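Local structure of DNA translocase coupling protein (Clostridium perfringens, 6O1W) at residues S261-L266 against T270-C275; Q289-V294 against V311-K316. The protein probably binds ATP and DNA as a membrane-anchored FtsK/SpoIIIE-type translocase in plasmid conjugation, represented here by a fragment containing its P-loop ATPase domain. All coordinates share one frame; numbering follows the deposited sequence.

Interaction 1 of 2, residues S261-L266 against T270-C275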
loop_
_atom_site.group_PDB
_atom_site.type_symbol
_atom_site.label_atom_id
_atom_site.label_comp_id
_atom_site.label_asym_id
_atom_site.label_seq_id
_atom_site.Cartn_x
_atom_site.Cartn_y
_atom_site.Cartn_z
ATOM N N SER A 261 -17.527 -0.005 -9.892
ATOM C CA SER A 261 -17.272 1.358 -10.354
ATOM C C SER A 261 -18.214 2.336 -9.709
ATOM O O SER A 261 -17.754 3.347 -9.192
ATOM C CB SER A 261 -17.411 1.451 -11.877
ATOM O OG SER A 261 -16.351 0.738 -12.487
ATOM N N THR A 262 -19.532 2.030 -9.724
ATOM C CA THR A 262 -20.605 2.836 -9.111
ATOM C C THR A 262 -20.353 2.930 -7.601
ATOM O O THR A 262 -20.466 4.019 -7.018
ATOM C CB THR A 262 -21.977 2.211 -9.429
ATOM O OG1 THR A 262 -22.132 2.190 -10.841
ATOM C CG2 THR A 262 -23.155 2.962 -8.786
ATOM N N LEU A 263 -19.993 1.795 -6.976
ATOM C CA LEU A 263 -19.704 1.777 -5.543
ATOM C C LEU A 263 -18.534 2.685 -5.224
ATOM O O LEU A 263 -18.672 3.553 -4.375
ATOM C CB LEU A 263 -19.360 0.369 -5.073
ATOM C CG LEU A 263 -20.355 -0.405 -4.251
ATOM C CD1 LEU A 263 -19.680 -1.668 -3.715
ATOM C CD2 LEU A 263 -20.938 0.436 -3.106
ATOM N N ALA A 264 -17.403 2.526 -5.936
ATOM C CA ALA A 264 -16.197 3.314 -5.701
ATOM C C ALA A 264 -16.430 4.841 -5.851
ATOM O O ALA A 264 -15.988 5.639 -5.018
ATOM C CB ALA A 264 -15.086 2.843 -6.627
ATOM N N ARG A 265 -17.149 5.221 -6.880
ATOM C CA ARG A 265 -17.421 6.613 -7.207
ATOM C C ARG A 265 -18.410 7.265 -6.237
ATOM O O ARG A 265 -18.189 8.406 -5.844
ATOM C CB ARG A 265 -17.911 6.693 -8.688
ATOM C CG ARG A 265 -18.410 8.056 -9.178
ATOM C CD ARG A 265 -18.809 8.008 -10.651
ATOM N NE ARG A 265 -19.865 7.013 -10.916
ATOM C CZ ARG A 265 -21.170 7.265 -10.872
ATOM N NH1 ARG A 265 -21.610 8.491 -10.616
ATOM N NH2 ARG A 265 -22.045 6.297 -11.104
ATOM N N LEU A 266 -19.467 6.543 -5.829
ATOM C CA LEU A 266 -20.548 7.112 -5.016
ATOM C C LEU A 266 -20.580 6.804 -3.517
ATOM O O LEU A 266 -21.461 7.362 -2.844
ATOM C CB LEU A 266 -21.911 6.701 -5.604
ATOM C CG LEU A 266 -22.252 7.138 -7.047
ATOM C CD1 LEU A 266 -23.654 6.626 -7.443
ATOM C CD2 LEU A 266 -22.232 8.664 -7.179
ATOM N N THR A 270 -21.341 7.265 2.546
ATOM C CA THR A 270 -22.236 6.182 2.991
ATOM C C THR A 270 -21.589 5.104 3.895
ATOM O O THR A 270 -22.295 4.222 4.394
ATOM C CB THR A 270 -22.892 5.546 1.779
ATOM O OG1 THR A 270 -21.872 4.980 0.981
ATOM C CG2 THR A 270 -23.721 6.545 0.944
ATOM N N GLY A 271 -20.281 5.178 4.124
ATOM C CA GLY A 271 -19.638 4.214 5.006
ATOM C C GLY A 271 -19.565 2.814 4.421
ATOM O O GLY A 271 -19.682 1.835 5.149
ATOM N N ILE A 272 -19.367 2.702 3.108
ATOM C CA ILE A 272 -19.115 1.435 2.431
ATOM C C ILE A 272 -17.698 1.578 1.841
ATOM O O ILE A 272 -17.484 2.382 0.917
ATOM C CB ILE A 272 -20.180 1.044 1.377
ATOM C CG1 ILE A 272 -21.626 1.122 1.957
ATOM C CG2 ILE A 272 -19.849 -0.336 0.760
ATOM C CD1 ILE A 272 -22.747 0.740 1.069
ATOM N N ASN A 273 -16.739 0.789 2.367
ATOM C CA ASN A 273 -15.330 0.871 2.003
ATOM C C ASN A 273 -14.768 -0.350 1.286
ATOM O O ASN A 273 -14.952 -1.486 1.723
ATOM C CB ASN A 273 -14.487 1.192 3.247
ATOM C CG ASN A 273 -15.077 2.314 4.070
ATOM O OD1 ASN A 273 -15.598 2.097 5.144
ATOM N ND2 ASN A 273 -15.029 3.533 3.579
ATOM N N LEU A 274 -14.080 -0.098 0.172
ATOM C CA LEU A 274 -13.434 -1.149 -0.632
ATOM C C LEU A 274 -11.950 -1.227 -0.300
ATOM O O LEU A 274 -11.278 -0.194 -0.343
ATOM C CB LEU A 274 -13.618 -0.870 -2.138
ATOM C CG LEU A 274 -15.044 -0.969 -2.651
ATOM C CD1 LEU A 274 -15.188 -0.302 -4.013
ATOM C CD2 LEU A 274 -15.520 -2.411 -2.701
ATOM N N CYS A 275 -11.460 -2.424 0.057
ATOM C CA CYS A 275 -10.047 -2.716 0.339
ATOM C C CYS A 275 -9.656 -3.751 -0.678
ATOM O O CYS A 275 -10.083 -4.915 -0.585
ATOM C CB CYS A 275 -9.824 -3.217 1.767
ATOM S SG CYS A 275 -10.135 -1.973 3.047
#
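The carbonyl oxygen of A264, a residue packed against L274, is held by two side chains, through a hydrogen bond from R268 NH2 and a weak one with H131 NE2. The imidazole of H131 also bonds through ND1 to L274 N, and the hydroxyl of S267 bonds to both L263 O and I272 O, so polar bridges from third residues bind the two backbones together. Direct contact between the segments is apolar and buries 207 Å². Helix 261-266 lies across strand 272-275 with its axis 8.9 Å away, and the two N-to-C directions make an angle of 116°. With chi1 at -107°, off a staggered value, L263 points at the strand and divides its methyls between two residues: CD2 meets I272 CG2 at 4.1 Å, the two side chains crossing at about a right angle, while CD1 reaches L274 CD2 at 4.3 Å. In L274, CG stands beside the backbone N (chi1 -67°), and CD1 comes to 4.1 Å from both A264 N and A264 CB, so it touches the helix backbone as well as the methyl. This is the return half of a beta-alpha-beta crossover, linking strand 229-233 through helix 247-266 to its parallel neighbour 272-278; helix 185-209 packs against L263, and helix 142-155 meets the strand through C275.

Interaction 2 of 2, residues Q289-V294 against V311-K316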
loop_
_atom_site.group_PDB
_atom_site.type_symbol
_atom_site.label_atom_id
_atom_site.label_comp_id
_atom_site.label_asym_id
_atom_site.label_seq_id
_atom_site.Cartn_x
_atom_site.Cartn_y
_atom_site.Cartn_z
ATOM N N GLN A 289 -10.970 4.124 -14.132
ATOM C CA GLN A 289 -12.097 4.285 -13.209
ATOM C C GLN A 289 -11.669 3.932 -11.769
ATOM O O GLN A 289 -11.998 4.674 -10.841
ATOM C CB GLN A 289 -13.302 3.446 -13.654
ATOM C CG GLN A 289 -14.550 3.685 -12.799
ATOM C CD GLN A 289 -15.655 4.450 -13.500
ATOM O OE1 GLN A 289 -15.909 4.280 -14.703
ATOM N NE2 GLN A 289 -16.362 5.293 -12.745
ATOM N N ILE A 290 -10.917 2.820 -11.595
ATOM C CA ILE A 290 -10.382 2.401 -10.304
ATOM C C ILE A 290 -9.460 3.528 -9.800
ATOM O O ILE A 290 -9.635 3.995 -8.688
ATOM C CB ILE A 290 -9.616 1.038 -10.419
ATOM C CG1 ILE A 290 -10.576 -0.153 -10.714
ATOM C CG2 ILE A 290 -8.704 0.765 -9.198
ATOM C CD1 ILE A 290 -11.579 -0.596 -9.570
ATOM N N LYS A 291 -8.531 3.990 -10.637
ATOM C CA LYS A 291 -7.607 5.042 -10.262
ATOM C C LYS A 291 -8.291 6.342 -9.892
ATOM O O LYS A 291 -7.912 6.945 -8.898
ATOM C CB LYS A 291 -6.532 5.266 -11.338
ATOM C CG LYS A 291 -5.353 4.297 -11.242
ATOM C CD LYS A 291 -4.286 4.627 -12.302
ATOM C CE LYS A 291 -3.042 5.290 -11.737
ATOM N NZ LYS A 291 -3.315 6.582 -11.044
ATOM N N ASN A 292 -9.316 6.763 -10.650
ATOM C CA ASN A 292 -10.016 8.017 -10.363
ATOM C C ASN A 292 -10.841 7.951 -9.071
ATOM O O ASN A 292 -11.110 8.996 -8.483
ATOM C CB ASN A 292 -10.895 8.460 -11.557
ATOM C CG ASN A 292 -10.163 8.666 -12.876
ATOM O OD1 ASN A 292 -8.966 8.977 -12.939
ATOM N ND2 ASN A 292 -10.868 8.475 -13.978
ATOM N N ASN A 293 -11.202 6.741 -8.594
ATOM C CA ASN A 293 -12.057 6.656 -7.410
ATOM C C ASN A 293 -11.450 5.957 -6.207
ATOM O O ASN A 293 -12.093 5.911 -5.160
ATOM C CB ASN A 293 -13.400 6.019 -7.770
ATOM C CG ASN A 293 -14.139 6.744 -8.863
ATOM O OD1 ASN A 293 -14.466 6.176 -9.898
ATOM N ND2 ASN A 293 -14.403 8.010 -8.669
ATOM N N VAL A 294 -10.256 5.394 -6.340
ATOM C CA VAL A 294 -9.589 4.709 -5.216
ATOM C C VAL A 294 -8.406 5.581 -4.812
ATOM O O VAL A 294 -7.382 5.494 -5.453
ATOM C CB VAL A 294 -9.197 3.235 -5.525
ATOM C CG1 VAL A 294 -8.505 2.587 -4.310
ATOM C CG2 VAL A 294 -10.444 2.439 -5.928
ATOM N N VAL A 311 0.101 1.573 -10.661
ATOM C CA VAL A 311 -0.358 1.733 -9.275
ATOM C C VAL A 311 -0.318 3.188 -8.790
ATOM O O VAL A 311 -1.316 3.688 -8.273
ATOM C CB VAL A 311 0.423 0.806 -8.308
ATOM C CG1 VAL A 311 -0.001 1.008 -6.849
ATOM C CG2 VAL A 311 0.276 -0.656 -8.710
ATOM N N LEU A 312 0.854 3.842 -8.930
ATOM C CA LEU A 312 1.193 5.149 -8.363
ATOM C C LEU A 312 1.250 6.329 -9.303
ATOM O O LEU A 312 1.381 7.468 -8.822
ATOM C CB LEU A 312 2.603 5.015 -7.722
ATOM C CG LEU A 312 2.767 3.976 -6.618
ATOM C CD1 LEU A 312 4.232 3.794 -6.276
ATOM C CD2 LEU A 312 1.950 4.343 -5.352
ATOM N N SER A 313 1.273 6.070 -10.627
ATOM C CA SER A 313 1.487 7.050 -11.709
ATOM C C SER A 313 2.857 7.790 -11.536
ATOM O O SER A 313 3.027 8.951 -11.914
ATOM C CB SER A 313 0.292 7.977 -11.935
ATOM O OG SER A 313 0.020 8.820 -10.835
ATOM N N ASN A 314 3.845 7.044 -11.013
ATOM C CA ASN A 314 5.276 7.381 -10.899
ATOM C C ASN A 314 6.046 6.032 -10.885
ATOM O O ASN A 314 5.410 4.982 -10.782
ATOM C CB ASN A 314 5.598 8.291 -9.698
ATOM C CG ASN A 314 5.402 7.670 -8.345
ATOM O OD1 ASN A 314 5.909 6.595 -8.051
ATOM N ND2 ASN A 314 4.687 8.357 -7.466
ATOM N N THR A 315 7.381 6.054 -10.975
ATOM C CA THR A 315 8.210 4.852 -11.057
ATOM C C THR A 315 8.925 4.521 -9.731
ATOM O O THR A 315 9.872 3.730 -9.743
ATOM C CB THR A 315 9.272 5.068 -12.167
ATOM O OG1 THR A 315 10.150 6.107 -11.728
ATOM C CG2 THR A 315 8.659 5.427 -13.539
ATOM N N LYS A 316 8.500 5.110 -8.605
ATOM C CA LYS A 316 9.192 4.954 -7.314
ATOM C C LYS A 316 9.175 3.552 -6.692
ATOM O O LYS A 316 10.029 3.291 -5.842
ATOM C CB LYS A 316 8.697 5.973 -6.283
ATOM C CG LYS A 316 8.856 7.422 -6.726
ATOM C CD LYS A 316 8.189 8.355 -5.694
ATOM C CE LYS A 316 7.943 9.743 -6.217
ATOM N NZ LYS A 316 9.215 10.424 -6.556
#
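K291, in the short helix 288-293, faces the end of helix 305-312 with its CA 8.0 Å from V311 CA, and just beyond, S313 breaks the second helix with a positive phi of 58°. The contact is small, burying 103 Å², and K291 carries it. Its side chain leaves toward the other segment and bends at chi3 (106°) and again at chi4, which lays the terminal carbons and ammonium alongside the end of the opposing helix. There CE lies 4.2 Å from V311 O, and NZ stands 4.0 Å from S313 CB and equally far from S313 OG, a spacing of packing and electrostatics rather than of a direct bond. An ammonium beside the carbonyl end of a helix would probably be favoured by the helix dipole, although R297, whose NH1 bonds V311 O, brings a like charge close to K291 NZ. The hydroxyl of S313 turns back on the preceding peptide: S313 OG donates to L312 O over 2.8 Å, meeting the carbonyl steeply at 97° and tilted from its plane. Further on, N314 OD1 accepts from K316 N at 3.0 Å, an Asx turn that shapes the chain leading to K316, which touches a bound glucose and forms a salt bridge with D37. Helix 305-312 packs on strand 296-299 through V311 and L312, while helix 288-293 leads into that strand; strand 326-331, next to it in the mixed sheet, meets L312 and S313, and its K330 NZ bonds L312 O.

How the interactions relate
Along the chain the interactions are in series, neither nested nor crossed. Interaction 1 closes first, across the short loop, residues 267-271, between helix 247-266 and strand 272-278. The chain then follows that strand and a loop into helix 288-293, where interaction 2 opens; it spans strand 296-299 and most of helix 305-312 before closing. Their centres lie 16 Å apart, yet they meet directly, because helix 288-293 rests against helix 247-266: S261 OG packs 3.5 Å from Q289 CG, and A264 CB 3.8 Å from N293 CB. Helix 288-293 therefore bridges the two, joining the crossover helix to the region around helix 305-312.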